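Local coordinates for secreted effector protein SopD (Salmonella typhimurium, PDB 5CPC) that is a type III secreted effector that alters host cell physiology, contributes to replication in macrophages and, together with SopB, acts in membrane fission and macropinosome formation during invasion, at residues 35-38 against 43-46; 52-57 against 84-89; 78-83 against 118-123. All coordinates share one frame; numbering follows the deposited sequence.

Contact 1: 35-38 against 43-46; sequences GGWD and HFRA
F44 of the loop segment 43-46 meets W37, on the first turn of helix 37-40, and this pair of rings carries the whole contact. Following the loop from H43, the backbones stay apart, the CA atoms of W37 and H43 being 9.9 Å from each other, and two aromatic side chains bridge the space. F44 comes next, its CB directed toward the helix. CD2 and CE2 of its ring come obliquely against CZ3 and CH2 of the indole: CE2 is 3.9 Å from W37 CZ3, and CD2 is 3.9 Å from W37 CH2. The indole reaches this place because CG is anti to the backbone N (chi1 -172°), which carries the six-membered ring out to the loop. The planes of the two six-membered rings are inclined by 33° and their centroids stand 5.7 Å apart, a relation that is neither a parallel stack nor a T-shape. Beyond F44 the chain runs on through R45 and A46 toward helix 49-60, on which both rings also pack: W37 against K49, L53 and L56, F44 against A52. The result is a short connection between consecutive helices, with one ring from the first helix and one from the loop, both packed on the second.

Contact 2: 52-57 against 84-89; sequences ALEVLH and FKRLQH
E54 and R86 set their flat groups almost in one plane, carboxylate and guanidinium differing by 16°, so that they join edge to edge and neither lies over a face of the other. E54 OE1 sits at the guanidinium edge, in its plane, while the ring of H57 approaches the same group obliquely through ND1, without a hydrogen bond. The motif is a bidentate, side-on salt bridge between two helices, 49-60 and 76-90, whose backbones stay well apart: the nearest CA atoms, those of E54 and R86, are separated by 9.4 Å. The gap is crossed from opposite directions. The glutamate leaves its helix toward R86 and then bends at chi2; in the arginine, the bend at chi3 turns the NE/NH2 edge toward the carboxylate. Each nitrogen takes a different oxygen, and both oxygens offer their syn lone pairs, a pairing that fixes the mutual rotation of the two groups. W160 of helix 141-160 packs against R86 and also against L53, so helix 141-160 touches both helices beside the bridge. The contact is near the surface, and opposite charges flank H57 ND1, which lies 4.5 Å from R86 NH2 and 4.3 Å from E54 OE1; their effects on the histidine may largely cancel. The two bonds are equally short but not equally straight: R86 NH2 reaches E54 OE1 over 2.7 Å with an N-H...O angle of 155°, whereas R86 NE reaches E54 OE2 over 2.7 Å with an angle of 144°.

Contact 3: 78-83 against 118-123; sequences INKIYA and VISQSN
K80 reaches from helix 78-83 to strand 118-123 as a nearly straight rod, its chain extended beyond CG, and ends between the hydroxyl of S120 and the backbone carbonyl of Q121. Its CG sits beside the backbone N, opposite the carbonyl carbon, and from there the outstretched methylenes carry the ammonium to the strand. NZ donates to both acceptors, at 2.9 Å from S120 OG and 2.9 Å from Q121 O. The second bond meets the carbonyl at a C=O...N angle of 151°, the donor tilted 28° from the carbonyl plane. S120 and S122, two residues apart on the strand, both direct CB toward the helix, as alternation along a beta strand requires, while Q121 between them directs its CB away. The helix thus lies against one face of the edge strand of a three-stranded antiparallel sheet, the two running at 140° with their axes 8.9 Å apart. Beside the shaft of the lysine sits the hydroxyl of S122, whose OG is 3.1 Å from K80 CD, a close polar-to-methylene contact. A hydrogen bond to D77, just before the helical segment, helps fix that hydroxyl there. On another side of the helix, Y82 OH is hydrogen-bonded to W160 of helix 141-160.

Following the chain from the N terminus, contact 1 closes first, a short loop after helix 37-40, and is complete before contact 2 opens. It nevertheless lies on helix 49-60, the helix that supplies the first segment of contact 2. Contact 2 closes the 26 residues between 52-57 and 84-89; contact 3 closes the 34 residues between 78-83 and 118-123, which take in the rest of helix 76-90 and the first two strands of the sheet. These two contacts cross, for 78-83 directly precedes 84-89. Helix 76-90 therefore connects the N-terminal helices to the three-stranded sheet, with centres of contacts 2 and 3 about 13 Å apart. Contacts 1 and 3 do not meet, their nearest atoms being about 12 Å apart.

Contact 1: 35-38 against 43-46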
loop_
_atom_site.group_PDB
_atom_site.type_symbol
_atom_site.label_atom_id
_atom_site.label_comp_id
_atom_site.label_asym_id
_atom_site.label_seq_id
_atom_site.Cartn_x
_atom_site.Cartn_y
_atom_site.Cartn_z
ATOM N N GLY A 35 14.337 -1.039 22.871
ATOM C CA GLY A 35 15.511 -1.581 23.625
ATOM C C GLY A 35 16.303 -0.557 24.485
ATOM O O GLY A 35 17.510 -0.736 24.679
ATOM N N GLY A 36 15.646 0.506 24.972
ATOM C CA GLY A 36 16.316 1.648 25.667
ATOM C C GLY A 36 17.380 2.354 24.788
ATOM O O GLY A 36 18.355 2.905 25.298
ATOM N N TRP A 37 17.210 2.326 23.456
ATOM C CA TRP A 37 18.224 2.886 22.499
ATOM C C TRP A 37 18.625 4.365 22.784
ATOM O O TRP A 37 19.814 4.734 22.624
ATOM C CB TRP A 37 17.779 2.710 21.030
ATOM C CG TRP A 37 18.831 3.086 20.032
ATOM C CD1 TRP A 37 18.755 4.090 19.081
ATOM C CD2 TRP A 37 20.129 2.497 19.888
ATOM N NE1 TRP A 37 19.914 4.134 18.366
ATOM C CE2 TRP A 37 20.767 3.165 18.809
ATOM C CE3 TRP A 37 20.808 1.438 20.549
ATOM C CZ2 TRP A 37 22.061 2.845 18.380
ATOM C CZ3 TRP A 37 22.089 1.116 20.118
ATOM C CH2 TRP A 37 22.720 1.835 19.053
ATOM N N ASP A 38 17.672 5.171 23.261
ATOM C CA ASP A 38 17.954 6.534 23.715
ATOM C C ASP A 38 19.218 6.716 24.532
ATOM O O ASP A 38 19.882 7.727 24.395
ATOM C CB ASP A 38 16.786 7.070 24.573
ATOM C CG ASP A 38 15.448 6.413 24.195
ATOM O OD1 ASP A 38 15.374 5.081 24.270
ATOM O OD2 ASP A 38 14.530 7.232 23.820
ATOM N N HIS A 43 26.831 3.991 24.037
ATOM C CA HIS A 43 27.958 3.076 24.269
ATOM C C HIS A 43 28.689 2.760 22.992
ATOM O O HIS A 43 29.665 2.025 23.020
ATOM C CB HIS A 43 27.534 1.821 25.060
ATOM C CG HIS A 43 26.925 2.151 26.402
ATOM N ND1 HIS A 43 27.670 2.624 27.460
ATOM C CD2 HIS A 43 25.641 2.157 26.820
ATOM C CE1 HIS A 43 26.874 2.891 28.477
ATOM N NE2 HIS A 43 25.635 2.637 28.103
ATOM N N PHE A 44 28.194 3.308 21.880
ATOM C CA PHE A 44 28.666 2.977 20.512
ATOM C C PHE A 44 29.186 4.226 19.724
ATOM O O PHE A 44 28.657 5.300 19.892
ATOM C CB PHE A 44 27.569 2.267 19.679
ATOM C CG PHE A 44 26.985 1.024 20.363
ATOM C CD1 PHE A 44 27.556 -0.260 20.153
ATOM C CD2 PHE A 44 25.885 1.149 21.211
ATOM C CE1 PHE A 44 27.031 -1.392 20.782
ATOM C CE2 PHE A 44 25.374 0.029 21.877
ATOM C CZ PHE A 44 25.942 -1.227 21.691
ATOM N N ARG A 45 30.256 4.041 18.932
ATOM C CA ARG A 45 30.812 5.064 18.024
ATOM C C ARG A 45 29.757 5.297 17.014
ATOM O O ARG A 45 29.053 4.366 16.624
ATOM C CB ARG A 45 32.017 4.521 17.226
ATOM C CG ARG A 45 33.393 4.768 17.789
ATOM C CD ARG A 45 34.448 3.971 16.940
ATOM N NE ARG A 45 35.771 4.611 16.877
ATOM C CZ ARG A 45 36.221 5.424 15.903
ATOM N NH1 ARG A 45 35.445 5.735 14.856
ATOM N NH2 ARG A 45 37.461 5.958 16.007
ATOM N N ALA A 46 29.659 6.527 16.521
ATOM C CA ALA A 46 28.654 6.817 15.486
ATOM C C ALA A 46 28.686 5.822 14.329
ATOM O O ALA A 46 27.633 5.437 13.797
ATOM C CB ALA A 46 28.814 8.285 14.971
#

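Contact 2: 52-57 against 84-89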
loop_
_atom_site.group_PDB
_atom_site.type_symbol
_atom_site.label_atom_id
_atom_site.label_comp_id
_atom_site.label_asym_id
_atom_site.label_seq_id
_atom_site.Cartn_x
_atom_site.Cartn_y
_atom_site.Cartn_z
ATOM N N ALA A 52 25.005 -1.836 15.566
ATOM C CA ALA A 52 24.546 -2.219 16.894
ATOM C C ALA A 52 23.006 -2.316 16.956
ATOM O O ALA A 52 22.486 -3.188 17.666
ATOM C CB ALA A 52 25.055 -1.255 17.907
ATOM N N LEU A 53 22.286 -1.473 16.180
ATOM C CA LEU A 53 20.800 -1.513 16.102
ATOM C C LEU A 53 20.256 -2.771 15.501
ATOM O O LEU A 53 19.266 -3.328 15.992
ATOM C CB LEU A 53 20.234 -0.340 15.277
ATOM C CG LEU A 53 19.781 0.873 16.058
ATOM C CD1 LEU A 53 19.563 2.082 15.076
ATOM C CD2 LEU A 53 18.509 0.610 16.951
ATOM N N GLU A 54 20.909 -3.231 14.421
ATOM C CA GLU A 54 20.530 -4.477 13.811
ATOM C C GLU A 54 20.673 -5.595 14.859
ATOM O O GLU A 54 19.818 -6.497 14.989
ATOM C CB GLU A 54 21.463 -4.720 12.605
ATOM C CG GLU A 54 21.043 -5.868 11.733
ATOM C CD GLU A 54 19.781 -5.478 10.910
ATOM O OE1 GLU A 54 18.865 -6.335 10.713
ATOM O OE2 GLU A 54 19.731 -4.299 10.482
ATOM N N VAL A 55 21.758 -5.550 15.639
ATOM C CA VAL A 55 21.932 -6.536 16.659
ATOM C C VAL A 55 20.857 -6.373 17.747
ATOM O O VAL A 55 20.271 -7.354 18.193
ATOM C CB VAL A 55 23.366 -6.498 17.309
ATOM C CG1 VAL A 55 23.438 -7.580 18.354
ATOM C CG2 VAL A 55 24.474 -6.781 16.239
ATOM N N LEU A 56 20.673 -5.148 18.225
ATOM C CA LEU A 56 19.636 -4.884 19.246
ATOM C C LEU A 56 18.258 -5.368 18.777
ATOM O O LEU A 56 17.534 -6.047 19.521
ATOM C CB LEU A 56 19.582 -3.414 19.573
ATOM C CG LEU A 56 18.595 -2.977 20.639
ATOM C CD1 LEU A 56 19.039 -3.457 22.070
ATOM C CD2 LEU A 56 18.403 -1.450 20.558
ATOM N N HIS A 57 17.937 -5.052 17.519
ATOM C CA HIS A 57 16.733 -5.584 16.876
ATOM C C HIS A 57 16.656 -7.094 16.975
ATOM O O HIS A 57 15.641 -7.625 17.397
ATOM C CB HIS A 57 16.626 -5.180 15.404
ATOM C CG HIS A 57 15.565 -5.942 14.687
ATOM N ND1 HIS A 57 15.846 -6.914 13.747
ATOM C CD2 HIS A 57 14.211 -5.906 14.814
ATOM C CE1 HIS A 57 14.711 -7.444 13.323
ATOM N NE2 HIS A 57 13.709 -6.856 13.962
ATOM N N PHE A 84 16.017 -6.807 3.206
ATOM C CA PHE A 84 16.782 -6.884 1.943
ATOM C C PHE A 84 17.310 -5.508 1.530
ATOM O O PHE A 84 18.434 -5.386 1.019
ATOM C CB PHE A 84 15.951 -7.568 0.850
ATOM C CG PHE A 84 16.746 -7.926 -0.405
ATOM C CD1 PHE A 84 17.761 -8.853 -0.362
ATOM C CD2 PHE A 84 16.467 -7.289 -1.624
ATOM C CE1 PHE A 84 18.505 -9.177 -1.501
ATOM C CE2 PHE A 84 17.206 -7.611 -2.799
ATOM C CZ PHE A 84 18.229 -8.551 -2.734
ATOM N N LYS A 85 16.504 -4.477 1.755
ATOM C CA LYS A 85 16.899 -3.107 1.508
ATOM C C LYS A 85 18.090 -2.796 2.445
ATOM O O LYS A 85 19.150 -2.236 2.005
ATOM C CB LYS A 85 15.690 -2.156 1.755
ATOM C CG LYS A 85 15.616 -0.861 0.921
ATOM C CD LYS A 85 16.779 0.134 1.112
ATOM C CE LYS A 85 17.722 0.199 -0.145
ATOM N NZ LYS A 85 19.233 0.440 0.092
ATOM N N ARG A 86 17.998 -3.254 3.699
ATOM C CA ARG A 86 19.110 -2.955 4.612
ATOM C C ARG A 86 20.355 -3.640 4.123
ATOM O O ARG A 86 21.460 -3.087 4.226
ATOM C CB ARG A 86 18.839 -3.284 6.107
ATOM C CG ARG A 86 17.662 -2.500 6.746
ATOM C CD ARG A 86 17.649 -2.645 8.327
ATOM N NE ARG A 86 17.567 -4.022 8.843
ATOM C CZ ARG A 86 16.470 -4.769 8.898
ATOM N NH1 ARG A 86 15.316 -4.302 8.448
ATOM N NH2 ARG A 86 16.514 -5.992 9.405
ATOM N N LEU A 87 20.202 -4.860 3.637
ATOM C CA LEU A 87 21.379 -5.584 3.055
ATOM C C LEU A 87 21.977 -4.783 1.927
ATOM O O LEU A 87 23.153 -4.460 1.934
ATOM C CB LEU A 87 20.990 -6.974 2.530
ATOM C CG LEU A 87 22.084 -8.018 2.255
ATOM C CD1 LEU A 87 23.171 -8.105 3.409
ATOM C CD2 LEU A 87 21.452 -9.423 2.029
ATOM N N GLN A 88 21.141 -4.443 0.955
ATOM C CA GLN A 88 21.593 -3.773 -0.260
ATOM C C GLN A 88 22.369 -2.535 0.144
ATOM O O GLN A 88 23.439 -2.247 -0.409
ATOM C CB GLN A 88 20.405 -3.412 -1.127
ATOM C CG GLN A 88 20.827 -2.786 -2.461
ATOM C CD GLN A 88 19.716 -2.062 -3.149
ATOM O OE1 GLN A 88 18.887 -1.387 -2.516
ATOM N NE2 GLN A 88 19.686 -2.184 -4.466
ATOM N N HIS A 89 21.894 -1.846 1.183
ATOM C CA HIS A 89 22.462 -0.528 1.527
ATOM C C HIS A 89 23.880 -0.661 2.063
ATOM O O HIS A 89 24.646 0.288 2.044
ATOM C CB HIS A 89 21.504 0.294 2.459
ATOM C CG HIS A 89 22.107 1.562 3.019
ATOM N ND1 HIS A 89 21.923 1.964 4.333
ATOM C CD2 HIS A 89 22.907 2.508 2.453
ATOM C CE1 HIS A 89 22.578 3.097 4.552
ATOM N NE2 HIS A 89 23.182 3.448 3.428
#

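Contact 3: 78-83 against 118-123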
loop_
_atom_site.group_PDB
_atom_site.type_symbol
_atom_site.label_atom_id
_atom_site.label_comp_id
_atom_site.label_asym_id
_atom_site.label_seq_id
_atom_site.Cartn_x
_atom_site.Cartn_y
_atom_site.Cartn_z
ATOM N N ILE A 78 6.935 -10.341 5.449
ATOM C CA ILE A 78 6.864 -8.927 5.081
ATOM C C ILE A 78 8.142 -8.160 5.462
ATOM O O ILE A 78 8.632 -7.369 4.658
ATOM C CB ILE A 78 5.523 -8.196 5.586
ATOM C CG1 ILE A 78 5.194 -6.982 4.698
ATOM C CG2 ILE A 78 5.560 -7.873 7.109
ATOM C CD1 ILE A 78 3.902 -6.203 5.137
ATOM N N ASN A 79 8.713 -8.390 6.647
ATOM C CA ASN A 79 10.006 -7.749 7.029
ATOM C C ASN A 79 11.217 -8.073 6.145
ATOM O O ASN A 79 12.202 -7.308 6.107
ATOM C CB ASN A 79 10.375 -8.036 8.509
ATOM C CG ASN A 79 9.431 -7.308 9.505
ATOM O OD1 ASN A 79 9.291 -6.096 9.465
ATOM N ND2 ASN A 79 8.772 -8.062 10.349
ATOM N N LYS A 80 11.158 -9.191 5.425
ATOM C CA LYS A 80 12.267 -9.502 4.507
ATOM C C LYS A 80 12.494 -8.399 3.535
ATOM O O LYS A 80 13.631 -8.096 3.265
ATOM C CB LYS A 80 12.071 -10.807 3.752
ATOM C CG LYS A 80 12.274 -12.046 4.624
ATOM C CD LYS A 80 12.101 -13.344 3.808
ATOM C CE LYS A 80 12.032 -14.540 4.736
ATOM N NZ LYS A 80 12.058 -15.816 3.926
ATOM N N ILE A 81 11.415 -7.726 3.098
ATOM C CA ILE A 81 11.518 -6.773 2.043
ATOM C C ILE A 81 12.342 -5.589 2.512
ATOM O O ILE A 81 13.346 -5.226 1.861
ATOM C CB ILE A 81 10.112 -6.316 1.437
ATOM C CG1 ILE A 81 9.171 -7.471 0.999
ATOM C CG2 ILE A 81 10.321 -5.274 0.365
ATOM C CD1 ILE A 81 9.749 -8.636 0.206
ATOM N N TYR A 82 11.949 -4.956 3.622
ATOM C CA TYR A 82 12.814 -3.902 4.177
ATOM C C TYR A 82 14.218 -4.459 4.583
ATOM O O TYR A 82 15.221 -3.801 4.324
ATOM C CB TYR A 82 12.155 -3.127 5.357
ATOM C CG TYR A 82 13.041 -2.082 5.946
ATOM C CD1 TYR A 82 13.386 -2.137 7.311
ATOM C CD2 TYR A 82 13.583 -1.053 5.155
ATOM C CE1 TYR A 82 14.233 -1.158 7.900
ATOM C CE2 TYR A 82 14.469 -0.039 5.736
ATOM C CZ TYR A 82 14.769 -0.127 7.119
ATOM O OH TYR A 82 15.603 0.768 7.727
ATOM N N ALA A 83 14.295 -5.658 5.136
ATOM C CA ALA A 83 15.666 -6.239 5.538
ATOM C C ALA A 83 16.609 -6.366 4.315
ATOM O O ALA A 83 17.830 -6.008 4.346
ATOM C CB ALA A 83 15.505 -7.582 6.190
ATOM N N VAL A 118 19.477 -16.658 -5.376
ATOM C CA VAL A 118 18.226 -16.432 -4.631
ATOM C C VAL A 118 18.547 -16.752 -3.206
ATOM O O VAL A 118 18.730 -17.914 -2.822
ATOM C CB VAL A 118 17.005 -17.275 -5.091
ATOM C CG1 VAL A 118 16.998 -17.433 -6.615
ATOM C CG2 VAL A 118 16.985 -18.637 -4.419
ATOM N N ILE A 119 18.636 -15.686 -2.440
ATOM C CA ILE A 119 19.118 -15.717 -1.093
ATOM C C ILE A 119 17.966 -16.120 -0.151
ATOM O O ILE A 119 18.200 -16.701 0.878
ATOM C CB ILE A 119 19.829 -14.324 -0.835
ATOM C CG1 ILE A 119 21.303 -14.516 -0.486
ATOM C CG2 ILE A 119 19.001 -13.293 -0.036
ATOM C CD1 ILE A 119 22.004 -13.232 0.046
ATOM N N SER A 120 16.716 -15.855 -0.549
ATOM C CA SER A 120 15.524 -16.104 0.287
ATOM C C SER A 120 14.290 -15.841 -0.565
ATOM O O SER A 120 14.398 -15.182 -1.618
ATOM C CB SER A 120 15.517 -15.149 1.509
ATOM O OG SER A 120 14.562 -15.532 2.485
ATOM N N GLN A 121 13.132 -16.332 -0.121
ATOM C CA GLN A 121 11.870 -16.103 -0.832
ATOM C C GLN A 121 10.745 -15.810 0.142
ATOM O O GLN A 121 10.859 -16.144 1.332
ATOM C CB GLN A 121 11.470 -17.332 -1.586
ATOM C CG GLN A 121 12.635 -18.074 -2.208
ATOM C CD GLN A 121 12.181 -19.127 -3.188
ATOM O OE1 GLN A 121 12.981 -19.892 -3.689
ATOM N NE2 GLN A 121 10.886 -19.150 -3.480
ATOM N N SER A 122 9.655 -15.218 -0.349
ATOM C CA SER A 122 8.441 -15.145 0.454
ATOM C C SER A 122 7.173 -15.300 -0.356
ATOM O O SER A 122 7.058 -14.693 -1.432
ATOM C CB SER A 122 8.456 -13.859 1.264
ATOM O OG SER A 122 9.463 -13.965 2.275
ATOM N N ASN A 123 6.264 -16.163 0.126
ATOM C CA ASN A 123 4.931 -16.305 -0.455
ATOM C C ASN A 123 4.259 -14.967 -0.205
ATOM O O ASN A 123 4.408 -14.359 0.886
ATOM C CB ASN A 123 4.023 -17.332 0.259
ATOM C CG ASN A 123 4.489 -18.731 0.139
ATOM O OD1 ASN A 123 5.077 -19.146 -0.871
ATOM N ND2 ASN A 123 4.238 -19.505 1.187
#